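Local coordinates for protein PmoD (Methylocystis sp. ATCC 49242, PDB 6CPD) that binds copper(I) through its periplasmic cupredoxin-like domain and probably serves copper handling in methane-oxidizing bacteria, at residues Asp31-Thr36 / Phe123-Gly128; Gly37-Ala42 / His97-Asn102; Leu57-Asp62 / Gly103-Leu108. All coordinates share one frame; numbering follows the deposited sequence.

Interaction 1: Asp31-Thr36 / Phe123-Gly128; sequences DEIPAT and FKFMVG
Glu32 pairs with Met126 and Ile33 with Val127, which lays the short strand 32-33 parallel to the last strand of the chain. Three backbone hydrogen bonds make the ladder. Met126 N gives to Asp31 O at 2.9 Å, Ile33 N returns a bond to Met126 O, and Gly128 N closes on Ile33 O at 2.7 Å. Val127 CA adds a CA-H...O contact to the same Ile33 O.

The closest apolar contact joins Ile33 and Phe125. Ile33 CG1 stands beside the backbone N (chi1 -56°), and CD1 beyond it comes within 3.5 Å of Phe125 CD2, reaching the ring obliquely. On the face that carries Ile33 and Val127, the methyl Val127 CG1 rests against the carbonyl Ala35 O at 3.4 Å.

On the other face Glu32 and Met126 cross obliquely. The glutamate chain is bent at chi2 (-85°), and OE1 approaches Met126 CG at 3.4 Å, with SD farther off. OE1 also lies close to the like-charged Glu28 OE2 of the second subunit. The carboxylate of Asp31 turns away: its OD2 accepts a hydrogen bond from Met5 N of the second subunit.

Strand 32-33 forms an outer edge of the mixed sheet within this chain. Strand 118-127 lies between it and strand 103-112, while Ile33 also packs on Val19 of strand 13-20 and Phe125 on Ile59 of strand 55-61.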
loop_
_atom_site.group_PDB
_atom_site.type_symbol
_atom_site.label_atom_id
_atom_site.label_comp_id
_atom_site.label_asym_id
_atom_site.label_seq_id
_atom_site.Cartn_x
_atom_site.Cartn_y
_atom_site.Cartn_z
ATOM N N ASP B 31 -0.795 -4.330 -5.491
ATOM C CA ASP B 31 -0.544 -5.768 -5.423
ATOM C C ASP B 31 -1.429 -6.578 -6.370
ATOM O O ASP B 31 -1.360 -7.803 -6.383
ATOM C CB ASP B 31 -0.710 -6.289 -3.997
ATOM C CG ASP B 31 -1.994 -5.837 -3.355
ATOM O OD1 ASP B 31 -2.952 -5.542 -4.095
ATOM O OD2 ASP B 31 -2.050 -5.797 -2.110
ATOM N N GLU B 32 -2.241 -5.887 -7.162
ATOM C CA GLU B 32 -3.038 -6.546 -8.189
ATOM C C GLU B 32 -2.659 -5.933 -9.517
ATOM O O GLU B 32 -3.158 -4.871 -9.891
ATOM C CB GLU B 32 -4.525 -6.381 -7.915
ATOM C CG GLU B 32 -4.942 -6.865 -6.538
ATOM C CD GLU B 32 -5.222 -8.357 -6.512
ATOM O OE1 GLU B 32 -5.529 -8.923 -7.586
ATOM O OE2 GLU B 32 -5.122 -8.961 -5.423
ATOM N N ILE B 33 -1.738 -6.595 -10.204
ATOM C CA ILE B 33 -1.224 -6.122 -11.486
ATOM C C ILE B 33 -1.961 -6.827 -12.625
ATOM O O ILE B 33 -1.781 -8.025 -12.803
ATOM C CB ILE B 33 0.301 -6.378 -11.534
ATOM C CG1 ILE B 33 0.969 -5.695 -10.333
ATOM C CG2 ILE B 33 0.906 -5.926 -12.826
ATOM C CD1 ILE B 33 2.391 -6.118 -10.114
ATOM N N PRO B 34 -2.770 -6.086 -13.409
ATOM C CA PRO B 34 -3.764 -6.725 -14.296
ATOM C C PRO B 34 -3.221 -7.386 -15.567
ATOM O O PRO B 34 -3.863 -8.304 -16.090
ATOM C CB PRO B 34 -4.704 -5.569 -14.659
ATOM C CG PRO B 34 -3.890 -4.341 -14.494
ATOM C CD PRO B 34 -2.953 -4.625 -13.348
ATOM N N ALA B 35 -2.060 -6.969 -16.057
ATOM C CA ALA B 35 -1.634 -7.463 -17.364
ATOM C C ALA B 35 -0.280 -8.147 -17.291
ATOM O O ALA B 35 0.472 -7.960 -16.340
ATOM C CB ALA B 35 -1.583 -6.305 -18.378
ATOM N N THR B 36 -0.029 -9.022 -18.259
ATOM C CA THR B 36 1.296 -9.568 -18.472
ATOM C C THR B 36 2.062 -8.512 -19.260
ATOM O O THR B 36 1.456 -7.600 -19.826
ATOM C CB THR B 36 1.257 -10.923 -19.211
ATOM O OG1 THR B 36 0.393 -10.817 -20.338
ATOM C CG2 THR B 36 0.706 -12.012 -18.288
ATOM N N PHE B 123 6.602 -8.712 -0.002
ATOM C CA PHE B 123 5.366 -8.156 -0.520
ATOM C C PHE B 123 4.803 -9.127 -1.538
ATOM O O PHE B 123 5.474 -9.521 -2.508
ATOM C CB PHE B 123 5.543 -6.754 -1.080
ATOM C CG PHE B 123 6.523 -6.629 -2.194
ATOM C CD1 PHE B 123 6.093 -6.625 -3.512
ATOM C CD2 PHE B 123 7.865 -6.376 -1.925
ATOM C CE1 PHE B 123 7.002 -6.459 -4.556
ATOM C CE2 PHE B 123 8.783 -6.189 -2.964
ATOM C CZ PHE B 123 8.347 -6.232 -4.282
ATOM N N LYS B 124 3.558 -9.510 -1.295
ATOM C CA LYS B 124 2.914 -10.530 -2.103
ATOM C C LYS B 124 2.049 -9.824 -3.113
ATOM O O LYS B 124 1.370 -8.855 -2.779
ATOM C CB LYS B 124 2.090 -11.463 -1.225
ATOM C CG LYS B 124 2.922 -12.186 -0.189
ATOM C CD LYS B 124 2.155 -13.327 0.432
ATOM C CE LYS B 124 3.025 -14.125 1.366
ATOM N NZ LYS B 124 2.305 -15.350 1.797
ATOM N N PHE B 125 2.093 -10.272 -4.362
ATOM C CA PHE B 125 1.260 -9.635 -5.367
ATOM C C PHE B 125 0.872 -10.633 -6.433
ATOM O O PHE B 125 1.409 -11.737 -6.504
ATOM C CB PHE B 125 1.967 -8.419 -6.004
ATOM C CG PHE B 125 3.246 -8.746 -6.743
ATOM C CD1 PHE B 125 4.442 -8.889 -6.060
ATOM C CD2 PHE B 125 3.255 -8.871 -8.135
ATOM C CE1 PHE B 125 5.621 -9.180 -6.743
ATOM C CE2 PHE B 125 4.432 -9.149 -8.828
ATOM C CZ PHE B 125 5.613 -9.294 -8.135
ATOM N N MET B 126 -0.064 -10.250 -7.277
ATOM C CA MET B 126 -0.361 -11.149 -8.364
ATOM C C MET B 126 -0.423 -10.429 -9.691
ATOM O O MET B 126 -0.714 -9.229 -9.766
ATOM C CB MET B 126 -1.644 -11.886 -8.090
ATOM C CG MET B 126 -2.886 -11.069 -8.142
ATOM S SD MET B 126 -4.212 -12.283 -8.103
ATOM C CE MET B 126 -3.633 -13.363 -9.410
ATOM N N VAL B 127 -0.121 -11.191 -10.736
ATOM C CA VAL B 127 -0.145 -10.690 -12.095
ATOM C C VAL B 127 -1.280 -11.397 -12.802
ATOM O O VAL B 127 -1.382 -12.622 -12.750
ATOM C CB VAL B 127 1.194 -10.938 -12.810
ATOM C CG1 VAL B 127 1.118 -10.511 -14.264
ATOM C CG2 VAL B 127 2.332 -10.228 -12.064
ATOM N N GLY B 128 -2.153 -10.623 -13.434
ATOM C CA GLY B 128 -3.247 -11.189 -14.202
ATOM C C GLY B 128 -4.468 -11.464 -13.347
ATOM O O GLY B 128 -5.469 -11.990 -13.849
#

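Interaction 2: Gly37-Ala42 / His97-Asn102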
loop_
_atom_site.group_PDB
_atom_site.type_symbol
_atom_site.label_atom_id
_atom_site.label_comp_id
_atom_site.label_asym_id
_atom_site.label_seq_id
_atom_site.Cartn_x
_atom_site.Cartn_y
_atom_site.Cartn_z
ATOM N N GLY B 37 3.384 -8.579 -19.251
ATOM C CA GLY B 37 4.145 -7.669 -20.082
ATOM C C GLY B 37 5.044 -6.757 -19.273
ATOM O O GLY B 37 5.319 -7.011 -18.085
ATOM N N ARG B 38 5.449 -5.662 -19.917
ATOM C CA ARG B 38 6.409 -4.714 -19.358
ATOM C C ARG B 38 5.895 -4.102 -18.072
ATOM O O ARG B 38 4.856 -3.446 -18.043
ATOM C CB ARG B 38 6.724 -3.599 -20.357
ATOM C CG ARG B 38 7.672 -2.516 -19.843
ATOM C CD ARG B 38 8.392 -1.829 -21.000
ATOM N NE ARG B 38 7.460 -1.138 -21.892
ATOM C CZ ARG B 38 7.387 0.189 -22.029
ATOM N NH1 ARG B 38 8.206 0.977 -21.349
ATOM N NH2 ARG B 38 6.499 0.732 -22.856
ATOM N N THR B 39 6.645 -4.301 -17.004
ATOM C CA THR B 39 6.191 -3.830 -15.707
ATOM C C THR B 39 7.322 -3.107 -15.013
ATOM O O THR B 39 8.436 -3.621 -14.935
ATOM C CB THR B 39 5.688 -5.009 -14.862
ATOM O OG1 THR B 39 4.697 -5.716 -15.612
ATOM C CG2 THR B 39 5.086 -4.525 -13.556
ATOM N N ILE B 40 7.033 -1.908 -14.504
ATOM C CA ILE B 40 8.030 -1.156 -13.788
ATOM C C ILE B 40 7.592 -1.028 -12.345
ATOM O O ILE B 40 6.479 -0.585 -12.076
ATOM C CB ILE B 40 8.236 0.236 -14.406
ATOM C CG1 ILE B 40 8.765 0.088 -15.834
ATOM C CG2 ILE B 40 9.167 1.088 -13.524
ATOM C CD1 ILE B 40 8.752 1.386 -16.620
ATOM N N MET B 41 8.472 -1.418 -11.430
ATOM C CA MET B 41 8.215 -1.241 -10.002
ATOM C C MET B 41 9.159 -0.217 -9.399
ATOM O O MET B 41 10.380 -0.394 -9.447
ATOM C CB MET B 41 8.351 -2.573 -9.272
ATOM C CG MET B 41 7.486 -3.674 -9.890
ATOM S SD MET B 41 7.504 -5.180 -8.901
ATOM C CE MET B 41 7.604 -4.451 -7.273
ATOM N N ALA B 42 8.586 0.844 -8.830
ATOM C CA ALA B 42 9.365 1.916 -8.226
ATOM C C ALA B 42 9.291 1.863 -6.700
ATOM O O ALA B 42 8.200 1.758 -6.131
ATOM C CB ALA B 42 8.882 3.268 -8.735
ATOM N N HIS B 97 10.586 -5.334 -15.471
ATOM C CA HIS B 97 10.559 -6.753 -15.791
ATOM C C HIS B 97 9.381 -7.069 -16.702
ATOM O O HIS B 97 8.286 -6.529 -16.528
ATOM C CB HIS B 97 10.477 -7.594 -14.508
ATOM C CG HIS B 97 10.588 -9.068 -14.754
ATOM N ND1 HIS B 97 11.731 -9.653 -15.248
ATOM C CD2 HIS B 97 9.687 -10.071 -14.602
ATOM C CE1 HIS B 97 11.542 -10.955 -15.379
ATOM N NE2 HIS B 97 10.305 -11.233 -14.997
ATOM N N ASN B 98 9.601 -7.934 -17.680
ATOM C CA ASN B 98 8.489 -8.457 -18.451
ATOM C C ASN B 98 7.951 -9.702 -17.770
ATOM O O ASN B 98 8.594 -10.746 -17.785
ATOM C CB ASN B 98 8.913 -8.781 -19.887
ATOM C CG ASN B 98 7.734 -9.174 -20.771
ATOM O OD1 ASN B 98 7.051 -8.316 -21.330
ATOM N ND2 ASN B 98 7.511 -10.481 -20.922
ATOM N N PHE B 99 6.779 -9.576 -17.155
ATOM C CA PHE B 99 6.098 -10.733 -16.601
ATOM C C PHE B 99 5.352 -11.412 -17.731
ATOM O O PHE B 99 4.314 -10.927 -18.171
ATOM C CB PHE B 99 5.140 -10.343 -15.475
ATOM C CG PHE B 99 5.831 -9.912 -14.208
ATOM C CD1 PHE B 99 6.088 -10.831 -13.202
ATOM C CD2 PHE B 99 6.212 -8.585 -14.016
ATOM C CE1 PHE B 99 6.721 -10.443 -12.031
ATOM C CE2 PHE B 99 6.857 -8.191 -12.845
ATOM C CZ PHE B 99 7.108 -9.131 -11.849
ATOM N N ALA B 100 5.884 -12.535 -18.198
ATOM C CA ALA B 100 5.277 -13.254 -19.319
ATOM C C ALA B 100 4.091 -14.103 -18.860
ATOM O O ALA B 100 3.254 -14.491 -19.672
ATOM C CB ALA B 100 6.310 -14.127 -20.012
ATOM N N ASN B 101 4.023 -14.376 -17.555
ATOM C CA ASN B 101 3.026 -15.299 -17.019
ATOM C C ASN B 101 2.169 -14.742 -15.899
ATOM O O ASN B 101 2.671 -14.120 -14.969
ATOM C CB ASN B 101 3.724 -16.558 -16.518
ATOM C CG ASN B 101 4.604 -17.182 -17.573
ATOM O OD1 ASN B 101 5.821 -17.018 -17.553
ATOM N ND2 ASN B 101 3.994 -17.885 -18.510
ATOM N N ASN B 102 0.871 -14.989 -15.974
ATOM C CA ASN B 102 0.003 -14.712 -14.846
ATOM C C ASN B 102 0.375 -15.602 -13.640
ATOM O O ASN B 102 0.941 -16.682 -13.816
ATOM C CB ASN B 102 -1.451 -14.916 -15.248
ATOM C CG ASN B 102 -1.749 -16.351 -15.639
ATOM O OD1 ASN B 102 -1.269 -16.844 -16.666
ATOM N ND2 ASN B 102 -2.560 -17.022 -14.832
#
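Gly37 and Phe99 form the first of two antiparallel hydrogen-bonded pairs here; Thr39 with His97 is the second, and the non-hydrogen-bonded pair Arg38-Asn98 lies between them. Gly37 N reaches Phe99 O at 2.7 Å, with Phe99 N answering to Gly37 O at 3.1 Å. Thr39 N to His97 O and His97 N to Thr39 O are both 2.8 Å.

One carbonyl is gripped twice. Gly37 O takes Phe99 N from one face of its plane and the hydroxyl of Thr39 from the opposite face, OG1 to O 2.9 Å. That hydroxyl, set beside the backbone N (chi1 -54°), also bonds Gln21.

Thr39 and Phe99 cross at about a right angle, OG1 lying at the ring edge 3.6 Å from CD2. His97 CD2 sits over the centre of the Phe99 ring, 3.6 Å above its plane, and NE2 of this imidazole bonds Glu80. Asn98 OD1 comes 3.2 Å from Gly37 CA.

Phe99 continues inward, edge-to-face with Tyr105 and against Val127. This is an antiparallel ladder between strands 37-45 and 92-99 of one sheet, whose Phe99 packs onto the other, the face-to-face layering expected of a cupredoxin-like beta sandwich.

Interaction 3: Leu57-Asp62 / Gly103-Leu108; sequences LRIIRD and GHYIGL
Strands 57-61 and 103-108 run antiparallel at 164°, with paired backbone bonds at Arg58-Leu108 and Ile60-Ile106 and a last one from Asp62 N to His104 O.

On one face Ile60 and Ile106 run alongside each other in the same direction, Ile60 CG1 3.9 Å from Ile106 CB. Ile60 CD1 also meets Leu108 CD1 at 4.2 Å. In the non-hydrogen-bonded pair Arg61-Tyr105 the side chains diverge, yet Arg61 CG touches Tyr105 CE2 at 3.8 Å; the guanidinium forms a salt bridge with Glu80 and a hydrogen bond to Ala77 O.

Asp62 CG stands anti to the backbone N (chi1 -168°), 3.5 Å from Ile106 CD1. Its OD2 accepts a hydrogen bond from a water that also donates to Tyr105 O, 2.9 Å to each, while OD1 takes Leu64 N. An alanine here would probably leave that water with one protein mate fewer, Leu64 N without its carboxylate acceptor, and a gap beside Ile106 CD1.

Aliphatic packing of Ile60, Ile106 and Leu108, extended by Leu68, gives way at Asp62 to a carboxylate that packs on Ile106 and, through a water, joins the loop after strand 55-61 to strand 103-112.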
loop_
_atom_site.group_PDB
_atom_site.type_symbol
_atom_site.label_atom_id
_atom_site.label_comp_id
_atom_site.label_asym_id
_atom_site.label_seq_id
_atom_site.Cartn_x
_atom_site.Cartn_y
_atom_site.Cartn_z
ATOM N N LEU B 57 16.881 -7.270 -3.544
ATOM C CA LEU B 57 15.520 -7.604 -3.963
ATOM C C LEU B 57 15.531 -8.881 -4.791
ATOM O O LEU B 57 16.301 -9.003 -5.738
ATOM C CB LEU B 57 14.886 -6.462 -4.776
ATOM C CG LEU B 57 13.545 -6.797 -5.457
ATOM C CD1 LEU B 57 12.380 -6.957 -4.463
ATOM C CD2 LEU B 57 13.198 -5.771 -6.543
ATOM N N ARG B 58 14.681 -9.824 -4.419
ATOM C CA ARG B 58 14.451 -11.007 -5.230
ATOM C C ARG B 58 12.969 -11.218 -5.408
ATOM O O ARG B 58 12.229 -11.325 -4.432
ATOM C CB ARG B 58 15.113 -12.233 -4.606
ATOM C CG ARG B 58 14.852 -13.509 -5.406
ATOM C CD ARG B 58 15.396 -14.728 -4.715
ATOM N NE ARG B 58 16.813 -14.890 -5.025
ATOM C CZ ARG B 58 17.727 -15.322 -4.172
ATOM N NH1 ARG B 58 17.381 -15.616 -2.933
ATOM N NH2 ARG B 58 18.985 -15.442 -4.556
ATOM N N ILE B 59 12.521 -11.273 -6.654
ATOM C CA ILE B 59 11.115 -11.575 -6.896
ATOM C C ILE B 59 11.014 -13.039 -7.305
ATOM O O ILE B 59 11.688 -13.477 -8.233
ATOM C CB ILE B 59 10.518 -10.658 -7.978
ATOM C CG1 ILE B 59 10.566 -9.202 -7.513
ATOM C CG2 ILE B 59 9.063 -11.072 -8.305
ATOM C CD1 ILE B 59 10.048 -8.217 -8.558
ATOM N N ILE B 60 10.207 -13.799 -6.578
ATOM C CA ILE B 60 10.037 -15.222 -6.879
ATOM C C ILE B 60 8.598 -15.559 -7.224
ATOM O O ILE B 60 7.653 -14.870 -6.813
ATOM C CB ILE B 60 10.444 -16.126 -5.690
ATOM C CG1 ILE B 60 9.563 -15.819 -4.471
ATOM C CG2 ILE B 60 11.925 -15.938 -5.338
ATOM C CD1 ILE B 60 9.730 -16.810 -3.336
ATOM N N ARG B 61 8.441 -16.633 -7.986
ATOM C CA ARG B 61 7.151 -17.279 -8.118
ATOM C C ARG B 61 6.798 -17.817 -6.739
ATOM O O ARG B 61 7.647 -18.384 -6.046
ATOM C CB ARG B 61 7.213 -18.396 -9.180
ATOM C CG ARG B 61 7.585 -17.828 -10.555
ATOM C CD ARG B 61 7.861 -18.885 -11.603
ATOM N NE ARG B 61 9.174 -19.512 -11.462
ATOM C CZ ARG B 61 10.314 -19.018 -11.940
ATOM N NH1 ARG B 61 10.332 -17.860 -12.593
ATOM N NH2 ARG B 61 11.448 -19.687 -11.765
ATOM N N ASP B 62 5.557 -17.597 -6.323
ATOM C CA ASP B 62 5.093 -18.023 -5.012
ATOM C C ASP B 62 4.886 -19.547 -5.027
ATOM O O ASP B 62 4.062 -20.034 -5.787
ATOM C CB ASP B 62 3.782 -17.308 -4.659
ATOM C CG ASP B 62 3.384 -17.482 -3.186
ATOM O OD1 ASP B 62 3.828 -18.462 -2.538
ATOM O OD2 ASP B 62 2.610 -16.633 -2.681
ATOM N N GLY B 103 0.068 -15.146 -12.428
ATOM C CA GLY B 103 0.278 -15.962 -11.245
ATOM C C GLY B 103 0.585 -15.145 -10.001
ATOM O O GLY B 103 0.524 -13.912 -10.035
ATOM N N HIS B 104 0.884 -15.838 -8.900
ATOM C CA HIS B 104 1.244 -15.182 -7.646
ATOM C C HIS B 104 2.743 -15.071 -7.532
ATOM O O HIS B 104 3.464 -16.032 -7.837
ATOM C CB HIS B 104 0.734 -15.952 -6.422
ATOM C CG HIS B 104 -0.753 -16.009 -6.304
ATOM N ND1 HIS B 104 -1.500 -17.065 -6.783
ATOM C CD2 HIS B 104 -1.631 -15.151 -5.737
ATOM C CE1 HIS B 104 -2.775 -16.851 -6.516
ATOM N NE2 HIS B 104 -2.882 -15.692 -5.888
ATOM N N TYR B 105 3.197 -13.915 -7.054
ATOM C CA TYR B 105 4.613 -13.642 -6.918
ATOM C C TYR B 105 4.887 -13.071 -5.540
ATOM O O TYR B 105 3.976 -12.584 -4.858
ATOM C CB TYR B 105 5.104 -12.665 -8.002
ATOM C CG TYR B 105 4.993 -13.232 -9.389
ATOM C CD1 TYR B 105 3.807 -13.139 -10.099
ATOM C CD2 TYR B 105 6.063 -13.887 -9.978
ATOM C CE1 TYR B 105 3.696 -13.680 -11.384
ATOM C CE2 TYR B 105 5.962 -14.423 -11.248
ATOM C CZ TYR B 105 4.784 -14.314 -11.948
ATOM O OH TYR B 105 4.701 -14.860 -13.216
ATOM N N ILE B 106 6.144 -13.141 -5.129
ATOM C CA ILE B 106 6.557 -12.552 -3.871
ATOM C C ILE B 106 7.817 -11.733 -4.097
ATOM O O ILE B 106 8.796 -12.249 -4.638
ATOM C CB ILE B 106 6.845 -13.621 -2.793
ATOM C CG1 ILE B 106 5.664 -14.591 -2.644
ATOM C CG2 ILE B 106 7.230 -12.935 -1.471
ATOM C CD1 ILE B 106 5.820 -15.616 -1.549
ATOM N N GLY B 107 7.803 -10.469 -3.690
ATOM C CA GLY B 107 9.021 -9.688 -3.708
ATOM C C GLY B 107 9.660 -9.825 -2.338
ATOM O O GLY B 107 9.042 -9.501 -1.322
ATOM N N LEU B 108 10.880 -10.351 -2.308
ATOM C CA LEU B 108 11.629 -10.489 -1.065
ATOM C C LEU B 108 12.648 -9.370 -0.939
ATOM O O LEU B 108 13.603 -9.321 -1.712
ATOM C CB LEU B 108 12.353 -11.830 -1.006
ATOM C CG LEU B 108 11.465 -13.056 -1.114
ATOM C CD1 LEU B 108 12.310 -14.323 -1.217
ATOM C CD2 LEU B 108 10.574 -13.090 0.099
HETATM O O HOH W 1 1.842 -14.051 -3.633
HETATM O O HOH W 2 3.021 -19.383 -8.572
#

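Overall arrangement
Interactions 1 and 3 belong to the same mixed sheet, where strands 118-127 and 103-112 are neighbours; Phe123 O to Gly107 N and Phe125 O to Tyr105 N probably bond one contact to the other. Interaction 2 lies in the other sheet and meets them mainly through side chains, Met41 against Phe123 and Ile59; the chain runs straight on from 31-36 into 37-42 and from 97-102 into 103-108. Interaction 3 is the buried one, rich in aliphatic side chains. Interactions 1 and 2 are partly buried: the parallel pairing of interaction 1 borders the second subunit, whereas interaction 2 combines a four-bond backbone ladder with a threonine hydroxyl and a histidine packed on an aromatic ring.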